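PDB 3RCY: mandelate racemase/muconate lactonizing enzyme-like protein from Roseovarius sp. TM1035, which is of unsettled specificity but belongs to the mandelate racemase/muconate lactonizing branch of the enolase superfamily, and probably catalyses a magnesium-dependent reaction of a carboxylate substrate. Local coordinates for residues A[8-13]-A[373-378]; A[314-319]-A[341-346]; A[345-350]-A[368-373]. All blocks are in the same frame, centred on the assembly; numbering follows the deposited sequence.

Contact 1. Residues A[8-13]-A[373-378]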
loop_
_atom_site.group_PDB
_atom_site.type_symbol
_atom_site.label_atom_id
_atom_site.label_comp_id
_atom_site.label_asym_id
_atom_site.label_seq_id
_atom_site.Cartn_x
_atom_site.Cartn_y
_atom_site.Cartn_z
ATOM N N ASP A 8 12.747 -35.956 34.106
ATOM C CA ASP A 8 13.177 -37.164 33.426
ATOM C C ASP A 8 12.854 -37.017 31.947
ATOM O O ASP A 8 11.770 -36.549 31.583
ATOM C CB ASP A 8 12.456 -38.380 33.996
ATOM C CG ASP A 8 12.803 -38.622 35.442
ATOM O OD1 ASP A 8 13.899 -39.136 35.702
ATOM O OD2 ASP A 8 11.989 -38.283 36.325
ATOM N N ILE A 9 13.804 -37.397 31.100
ATOM C CA ILE A 9 13.592 -37.376 29.658
ATOM C C ILE A 9 13.616 -38.810 29.147
ATOM O O ILE A 9 14.536 -39.575 29.461
ATOM C CB ILE A 9 14.676 -36.548 28.919
ATOM C CG1 ILE A 9 14.758 -35.115 29.486
ATOM C CG2 ILE A 9 14.398 -36.544 27.398
ATOM C CD1 ILE A 9 16.070 -34.360 29.109
ATOM N N ILE A 10 12.606 -39.171 28.365
ATOM C CA ILE A 10 12.548 -40.494 27.763
ATOM C C ILE A 10 12.371 -40.357 26.261
ATOM O O ILE A 10 11.384 -39.789 25.792
ATOM C CB ILE A 10 11.394 -41.352 28.349
ATOM C CG1 ILE A 10 11.596 -41.585 29.851
ATOM C CG2 ILE A 10 11.299 -42.697 27.613
ATOM C CD1 ILE A 10 10.308 -41.965 30.575
ATOM N N VAL A 11 13.346 -40.860 25.514
ATOM C CA VAL A 11 13.234 -40.915 24.064
ATOM C C VAL A 11 12.765 -42.310 23.673
ATOM O O VAL A 11 13.411 -43.303 24.007
ATOM C CB VAL A 11 14.566 -40.562 23.375
ATOM C CG1 VAL A 11 14.425 -40.638 21.852
ATOM C CG2 VAL A 11 15.021 -39.165 23.810
ATOM N N THR A 12 11.632 -42.371 22.980
ATOM C CA THR A 12 11.013 -43.643 22.648
ATOM C C THR A 12 10.753 -43.777 21.152
ATOM O O THR A 12 10.333 -42.817 20.489
ATOM C CB THR A 12 9.735 -43.910 23.516
ATOM O OG1 THR A 12 9.242 -45.225 23.257
ATOM C CG2 THR A 12 8.633 -42.878 23.265
ATOM N N ALA A 13 11.010 -44.977 20.635
ATOM C CA ALA A 13 10.869 -45.280 19.208
ATOM C C ALA A 13 9.594 -46.078 18.913
ATOM O O ALA A 13 9.437 -47.203 19.391
ATOM C CB ALA A 13 12.092 -46.044 18.710
ATOM N N ALA A 373 6.851 -47.639 31.518
ATOM C CA ALA A 373 7.552 -48.901 31.279
ATOM C C ALA A 373 7.609 -49.257 29.785
ATOM O O ALA A 373 8.655 -49.669 29.279
ATOM C CB ALA A 373 6.923 -50.045 32.097
ATOM N N LEU A 374 6.489 -49.086 29.085
ATOM C CA LEU A 374 6.438 -49.323 27.643
ATOM C C LEU A 374 7.381 -48.393 26.866
ATOM O O LEU A 374 8.105 -48.851 25.975
ATOM C CB LEU A 374 5.005 -49.184 27.118
ATOM C CG LEU A 374 4.766 -49.413 25.620
ATOM C CD1 LEU A 374 5.025 -50.873 25.211
ATOM C CD2 LEU A 374 3.351 -48.994 25.252
ATOM N N ALA A 375 7.377 -47.101 27.202
ATOM C CA ALA A 375 8.280 -46.142 26.552
ATOM C C ALA A 375 9.745 -46.528 26.752
ATOM O O ALA A 375 10.535 -46.495 25.809
ATOM C CB ALA A 375 8.032 -44.726 27.061
ATOM N N ARG A 376 10.097 -46.888 27.984
ATOM C CA ARG A 376 11.463 -47.316 28.307
ATOM C C ARG A 376 11.836 -48.659 27.662
ATOM O O ARG A 376 13.004 -48.891 27.344
ATOM C CB ARG A 376 11.669 -47.371 29.822
ATOM C CG ARG A 376 11.567 -46.022 30.503
ATOM C CD ARG A 376 12.054 -46.094 31.942
ATOM N NE ARG A 376 12.001 -44.787 32.594
ATOM C CZ ARG A 376 12.904 -43.822 32.424
ATOM N NH1 ARG A 376 12.767 -42.665 33.059
ATOM N NH2 ARG A 376 13.938 -44.002 31.613
ATOM N N ALA A 377 10.848 -49.527 27.455
ATOM C CA ALA A 377 11.073 -50.808 26.771
ATOM C C ALA A 377 11.235 -50.614 25.261
ATOM O O ALA A 377 11.531 -51.563 24.528
ATOM C CB ALA A 377 9.936 -51.793 27.071
ATOM N N ASN A 378 11.050 -49.378 24.799
ATOM C CA ASN A 378 11.172 -49.066 23.381
ATOM C C ASN A 378 12.149 -47.909 23.126
ATOM O O ASN A 378 11.730 -46.830 22.702
ATOM C CB ASN A 378 9.786 -48.770 22.778
ATOM C CG ASN A 378 8.935 -50.020 22.625
ATOM O OD1 ASN A 378 8.234 -50.434 23.555
ATOM N ND2 ASN A 378 8.981 -50.619 21.444
HETATM O O HOH W 1 14.819 -40.913 32.110
HETATM O O HOH W 2 13.135 -45.316 25.716
#
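Thr12 meets Ala375 and Asn378, and Ala13 meets Asn378, at the closely packed end of this contact, where the first strand of the three-stranded antiparallel sheet of the N-terminal capping domain, as in the enolase superfamily, receives the C-terminal part of the chain just after helix 372-376. Strand 4-12 is an outer strand of that sheet, bonded to strand 24-31 on one flank. The Ala13 N-H reaches Asn378 O at 2.9 Å and 167°. A chi1 of -174° swings the Thr12 hydroxyl away from its own N-H and sets OG1 between two carbonyls, within bonding distance of both, Asn378 O 3.0 Å and Ala375 O 3.1 Å from OG1. Ala375 O also accepts from a water that donates to Val11 O as well. Beside these polar atoms the methyl of Ala375 packs on Ile10 CG2 at 3.9 Å, and Phe342 covers Thr12 from helix 341-346.

Toward Asp8 the contact loosens. The extended Arg376 side chain crosses Ile10 at about a right angle, with Ile10 CG1 3.5 Å above one face of the guanidinium, near its rim. NE is bound to Glu372, whereas Asp8 OD1 stays 4.6 Å from Arg376 NH1, beyond a salt bridge. Water takes over here: at the guanidinium edge, one molecule accepts from Arg376 NH1 at 2.9 Å and donates to Ile9 O at 3.0 Å.

Contact 2. Residues A[314-319]-A[341-346]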
loop_
_atom_site.group_PDB
_atom_site.type_symbol
_atom_site.label_atom_id
_atom_site.label_comp_id
_atom_site.label_asym_id
_atom_site.label_seq_id
_atom_site.Cartn_x
_atom_site.Cartn_y
_atom_site.Cartn_z
ATOM N N ALA A 314 3.706 -36.969 15.765
ATOM C CA ALA A 314 4.452 -37.225 16.982
ATOM C C ALA A 314 3.597 -38.120 17.875
ATOM O O ALA A 314 2.639 -38.737 17.403
ATOM C CB ALA A 314 4.786 -35.909 17.677
ATOM N N GLY A 315 3.930 -38.183 19.160
ATOM C CA GLY A 315 3.270 -39.116 20.071
ATOM C C GLY A 315 1.962 -38.618 20.661
ATOM O O GLY A 315 1.530 -37.489 20.385
ATOM N N PRO A 316 1.317 -39.470 21.477
ATOM C CA PRO A 316 -0.006 -39.212 22.039
ATOM C C PRO A 316 -0.006 -38.183 23.174
ATOM O O PRO A 316 -1.074 -37.712 23.571
ATOM C CB PRO A 316 -0.419 -40.584 22.577
ATOM C CG PRO A 316 0.887 -41.254 22.912
ATOM C CD PRO A 316 1.815 -40.814 21.830
ATOM N N VAL A 317 1.170 -37.864 23.705
ATOM C CA VAL A 317 1.283 -36.854 24.758
ATOM C C VAL A 317 1.108 -35.464 24.152
ATOM O O VAL A 317 0.312 -34.665 24.646
ATOM C CB VAL A 317 2.628 -36.954 25.549
ATOM C CG1 VAL A 317 2.786 -35.771 26.502
ATOM C CG2 VAL A 317 2.692 -38.267 26.334
ATOM N N GLU A 318 1.831 -35.177 23.070
ATOM C CA GLU A 318 1.596 -33.923 22.361
ATOM C C GLU A 318 0.151 -33.856 21.865
ATOM O O GLU A 318 -0.471 -32.800 21.896
ATOM C CB GLU A 318 2.564 -33.727 21.193
ATOM C CG GLU A 318 2.539 -32.288 20.691
ATOM C CD GLU A 318 3.114 -32.115 19.302
ATOM O OE1 GLU A 318 2.777 -32.915 18.396
ATOM O OE2 GLU A 318 3.884 -31.155 19.111
ATOM N N TRP A 319 -0.387 -34.995 21.433
ATOM C CA TRP A 319 -1.771 -35.048 20.972
ATOM C C TRP A 319 -2.763 -34.702 22.082
ATOM O O TRP A 319 -3.762 -34.043 21.826
ATOM C CB TRP A 319 -2.087 -36.419 20.383
ATOM C CG TRP A 319 -3.433 -36.504 19.746
ATOM C CD1 TRP A 319 -3.905 -35.755 18.695
ATOM C CD2 TRP A 319 -4.489 -37.395 20.106
ATOM N NE1 TRP A 319 -5.190 -36.130 18.386
ATOM C CE2 TRP A 319 -5.573 -37.136 19.233
ATOM C CE3 TRP A 319 -4.628 -38.389 21.086
ATOM C CZ2 TRP A 319 -6.778 -37.840 19.308
ATOM C CZ3 TRP A 319 -5.834 -39.085 21.163
ATOM C CH2 TRP A 319 -6.887 -38.808 20.277
ATOM N N PRO A 341 -1.463 -48.950 17.372
ATOM C CA PRO A 341 -1.457 -49.630 18.666
ATOM C C PRO A 341 -0.514 -48.961 19.676
ATOM O O PRO A 341 -0.858 -48.850 20.851
ATOM C CB PRO A 341 -0.984 -51.054 18.318
ATOM C CG PRO A 341 -1.388 -51.233 16.890
ATOM C CD PRO A 341 -1.185 -49.882 16.263
ATOM N N PHE A 342 0.652 -48.508 19.219
ATOM C CA PHE A 342 1.653 -47.918 20.118
ATOM C C PHE A 342 1.205 -46.563 20.678
ATOM O O PHE A 342 1.342 -46.322 21.882
ATOM C CB PHE A 342 3.024 -47.805 19.429
ATOM C CG PHE A 342 4.146 -47.407 20.360
ATOM C CD1 PHE A 342 4.636 -48.301 21.309
ATOM C CD2 PHE A 342 4.714 -46.140 20.280
ATOM C CE1 PHE A 342 5.676 -47.937 22.174
ATOM C CE2 PHE A 342 5.753 -45.762 21.136
ATOM C CZ PHE A 342 6.237 -46.662 22.083
ATOM N N HIS A 343 0.669 -45.689 19.814
ATOM C CA HIS A 343 0.044 -44.436 20.273
ATOM C C HIS A 343 -0.966 -44.706 21.387
ATOM O O HIS A 343 -0.922 -44.069 22.445
ATOM C CB HIS A 343 -0.704 -43.726 19.133
ATOM C CG HIS A 343 0.148 -42.819 18.299
ATOM N ND1 HIS A 343 0.770 -43.239 17.142
ATOM C CD2 HIS A 343 0.435 -41.499 18.423
ATOM C CE1 HIS A 343 1.419 -42.223 16.599
ATOM N NE2 HIS A 343 1.235 -41.157 17.357
ATOM N N ASP A 344 -1.884 -45.639 21.135
ATOM C CA ASP A 344 -2.956 -45.938 22.089
ATOM C C ASP A 344 -2.417 -46.516 23.397
ATOM O O ASP A 344 -2.806 -46.077 24.483
ATOM C CB ASP A 344 -3.995 -46.881 21.469
ATOM C CG ASP A 344 -5.280 -46.939 22.277
ATOM O OD1 ASP A 344 -6.069 -45.969 22.242
ATOM O OD2 ASP A 344 -5.505 -47.962 22.948
ATOM N N ALA A 345 -1.496 -47.474 23.289
ATOM C CA ALA A 345 -0.929 -48.139 24.462
ATOM C C ALA A 345 -0.094 -47.203 25.340
ATOM O O ALA A 345 -0.093 -47.331 26.571
ATOM C CB ALA A 345 -0.106 -49.368 24.042
ATOM N N LEU A 346 0.610 -46.262 24.713
ATOM C CA LEU A 346 1.471 -45.323 25.447
ATOM C C LEU A 346 0.692 -44.439 26.426
ATOM O O LEU A 346 1.212 -44.068 27.480
ATOM C CB LEU A 346 2.286 -44.460 24.480
ATOM C CG LEU A 346 3.399 -43.590 25.073
ATOM C CD1 LEU A 346 4.369 -44.403 25.956
ATOM C CD2 LEU A 346 4.153 -42.865 23.959
#
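The imidazole of His343 meets Ala314 O at its edge: the oxygen lies close to the ring plane. Pro316 CD and the Gly315 carbonyl carbon approach the same ring obliquely, CD coming to 3.7 Å from His343 CD2, and Trp24 of the N-terminal sheet meets it with planes inclined by about 55°. The edge contact is a hydrogen bond, His343 NE2 to Ala314 O, 2.8 Å long with an N-H...O angle of 160°.

Pro316 opens helix 316-327 right after the N-cap Gly315, and its ring fits against His343 and Leu346 of helix 341-346. Pro316 CG comes to 3.4 Å from His343 O. On the neighbouring turn Leu346 crosses the proline at about a right angle; a chi1 of -170° carries its branch away from the backbone N and brings CD2 to 3.8 Å from Pro316 CD. The contact packs two helices of the barrel domain of the enolase-like fold, and the Ala314 side chain lies about 12 Å from the bound magnesium ion.

Since NE2 donates to a carbonyl while ND1 is hydrogen-bonded to Thr340 OG1, both ring nitrogens are engaged, which fixes the rotation of this buried imidazole and satisfies Ala314 O just ahead of the helix.

Contact 3. Residues A[345-350]-A[368-373]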
loop_
_atom_site.group_PDB
_atom_site.type_symbol
_atom_site.label_atom_id
_atom_site.label_comp_id
_atom_site.label_asym_id
_atom_site.label_seq_id
_atom_site.Cartn_x
_atom_site.Cartn_y
_atom_site.Cartn_z
ATOM N N ALA A 345 -1.496 -47.474 23.289
ATOM C CA ALA A 345 -0.929 -48.139 24.462
ATOM C C ALA A 345 -0.094 -47.203 25.340
ATOM O O ALA A 345 -0.093 -47.331 26.571
ATOM C CB ALA A 345 -0.106 -49.368 24.042
ATOM N N LEU A 346 0.610 -46.262 24.713
ATOM C CA LEU A 346 1.471 -45.323 25.447
ATOM C C LEU A 346 0.692 -44.439 26.426
ATOM O O LEU A 346 1.212 -44.068 27.480
ATOM C CB LEU A 346 2.286 -44.460 24.480
ATOM C CG LEU A 346 3.399 -43.590 25.073
ATOM C CD1 LEU A 346 4.369 -44.403 25.956
ATOM C CD2 LEU A 346 4.153 -42.865 23.959
ATOM N N ILE A 347 -0.547 -44.098 26.083
ATOM C CA ILE A 347 -1.407 -43.388 27.033
ATOM C C ILE A 347 -2.561 -44.248 27.562
ATOM O O ILE A 347 -3.549 -43.720 28.083
ATOM C CB ILE A 347 -1.912 -42.023 26.491
ATOM C CG1 ILE A 347 -2.751 -42.202 25.210
ATOM C CG2 ILE A 347 -0.721 -41.051 26.318
ATOM C CD1 ILE A 347 -3.583 -40.957 24.827
ATOM N N LYS A 348 -2.411 -45.567 27.439
ATOM C CA LYS A 348 -3.376 -46.555 27.946
ATOM C C LYS A 348 -4.825 -46.275 27.513
ATOM O O LYS A 348 -5.756 -46.387 28.308
ATOM C CB LYS A 348 -3.263 -46.705 29.476
ATOM C CG LYS A 348 -1.851 -47.030 29.969
ATOM C CD LYS A 348 -1.816 -47.428 31.441
ATOM C CE LYS A 348 -0.380 -47.715 31.890
ATOM N NZ LYS A 348 -0.285 -48.027 33.349
ATOM N N GLY A 349 -5.001 -45.907 26.245
ATOM C CA GLY A 349 -6.331 -45.635 25.685
ATOM C C GLY A 349 -7.112 -44.498 26.324
ATOM O O GLY A 349 -8.341 -44.454 26.218
ATOM N N SER A 350 -6.393 -43.571 26.959
ATOM C CA SER A 350 -6.980 -42.496 27.768
ATOM C C SER A 350 -7.826 -41.523 26.957
ATOM O O SER A 350 -8.834 -41.026 27.450
ATOM C CB SER A 350 -5.876 -41.707 28.488
ATOM O OG SER A 350 -5.323 -42.465 29.543
ATOM N N ILE A 368 -4.373 -38.302 31.016
ATOM C CA ILE A 368 -3.671 -39.448 30.444
ATOM C C ILE A 368 -2.932 -40.235 31.521
ATOM O O ILE A 368 -2.538 -39.679 32.551
ATOM C CB ILE A 368 -2.691 -39.031 29.308
ATOM C CG1 ILE A 368 -1.644 -38.025 29.811
ATOM C CG2 ILE A 368 -3.476 -38.451 28.116
ATOM C CD1 ILE A 368 -0.565 -37.647 28.765
ATOM N N GLU A 369 -2.778 -41.536 31.284
ATOM C CA GLU A 369 -1.881 -42.357 32.078
ATOM C C GLU A 369 -0.786 -42.851 31.151
ATOM O O GLU A 369 -1.015 -43.725 30.313
ATOM C CB GLU A 369 -2.625 -43.535 32.726
ATOM C CG GLU A 369 -1.889 -44.116 33.928
ATOM C CD GLU A 369 -2.510 -45.403 34.456
ATOM O OE1 GLU A 369 -3.752 -45.547 34.411
ATOM O OE2 GLU A 369 -1.738 -46.271 34.926
ATOM N N VAL A 370 0.398 -42.265 31.282
ATOM C CA VAL A 370 1.506 -42.605 30.412
ATOM C C VAL A 370 2.116 -43.933 30.856
ATOM O O VAL A 370 2.450 -44.118 32.031
ATOM C CB VAL A 370 2.572 -41.487 30.354
ATOM C CG1 VAL A 370 3.775 -41.924 29.523
ATOM C CG2 VAL A 370 1.972 -40.223 29.746
ATOM N N ASP A 371 2.224 -44.864 29.915
ATOM C CA ASP A 371 2.887 -46.122 30.201
ATOM C C ASP A 371 4.398 -45.936 30.104
ATOM O O ASP A 371 5.008 -46.169 29.050
ATOM C CB ASP A 371 2.399 -47.235 29.276
ATOM C CG ASP A 371 2.784 -48.612 29.785
ATOM O OD1 ASP A 371 3.819 -48.738 30.474
ATOM O OD2 ASP A 371 2.046 -49.568 29.502
ATOM N N GLU A 372 4.992 -45.513 31.219
ATOM C CA GLU A 372 6.425 -45.249 31.283
ATOM C C GLU A 372 7.257 -46.491 30.976
ATOM O O GLU A 372 8.244 -46.407 30.250
ATOM C CB GLU A 372 6.817 -44.672 32.647
ATOM C CG GLU A 372 8.289 -44.271 32.718
ATOM C CD GLU A 372 8.647 -43.532 33.984
ATOM O OE1 GLU A 372 7.736 -42.992 34.654
ATOM O OE2 GLU A 372 9.853 -43.486 34.304
ATOM N N ALA A 373 6.851 -47.639 31.518
ATOM C CA ALA A 373 7.552 -48.901 31.279
ATOM C C ALA A 373 7.609 -49.257 29.785
ATOM O O ALA A 373 8.655 -49.669 29.279
ATOM C CB ALA A 373 6.923 -50.045 32.097
HETATM O O HOH W 3 0.008 -49.637 27.820
#
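Ile347 and Ile368 form the apolar centre, their side chains crossing at a slant with Ile347 CG2 4.1 Å from Ile368 CB. Val370 flanks them, its CG2 on the same Ile347 methyl and its CG1 within 4.4 Å of Leu346 CD1. Pro316 and Ala320 of helix 316-327 extend this packing on Ile347 and Ile368, respectively.

Outside the apolar group the backbones join. Asp371 N donates to Leu346 O at 2.8 Å and 169°, and the CA-H of Val370 points to the same oxygen. Helix 341-346 ends here in a Schellman motif: Lys348, at positive phi, is the C-prime residue, with Gly349 N bound to Asp344 O and Lys348 N to Ala345 O, while residues 347-350 make a type I' turn. On the facing segment, Asp371 is the N-cap of helix 372-376, OD1 capping Leu374 N. Ile347 O takes both Ser350 N and Ser350 OG, the latter at 2.6 Å, and that OG in turn accepts from Glu369 N at 3.2 Å.

At the exposed rim Lys348 CG sits beside its backbone N (chi1 -54°), and the chain, extended beyond CG, passes Glu369 O to a salt bridge, NZ to Glu369 OE2 at 2.8 Å, met from above the carboxylate plane (55° out of it). Lys348 crosses Asp371 at about a right angle, CE 3.8 Å from Asp371 CB, and a water donates to both Ala345 O and Asp371 OD2.

From the N terminus, strand 4-12 supplies the first half of contact 1, whose partner, 373-378, is reached only after 359 further residues, so this contact closes the long loop holding the other two. Inside it, contact 2 joins the start of helix 316-327 to helix 341-346, closing a loop of 21 intervening residues. Contact 3 closes one of 17, ending on 368-373, which overlaps contact 1 at Ala373. Contacts 2 and 3 follow one another, overlapping at Ala345 and Leu346, and both nest inside contact 1; Leu346 and Ala345 pack on Ala375 and Leu374. They join the N-terminal sheet, the closing helices of the barrel domain and helix 372-376.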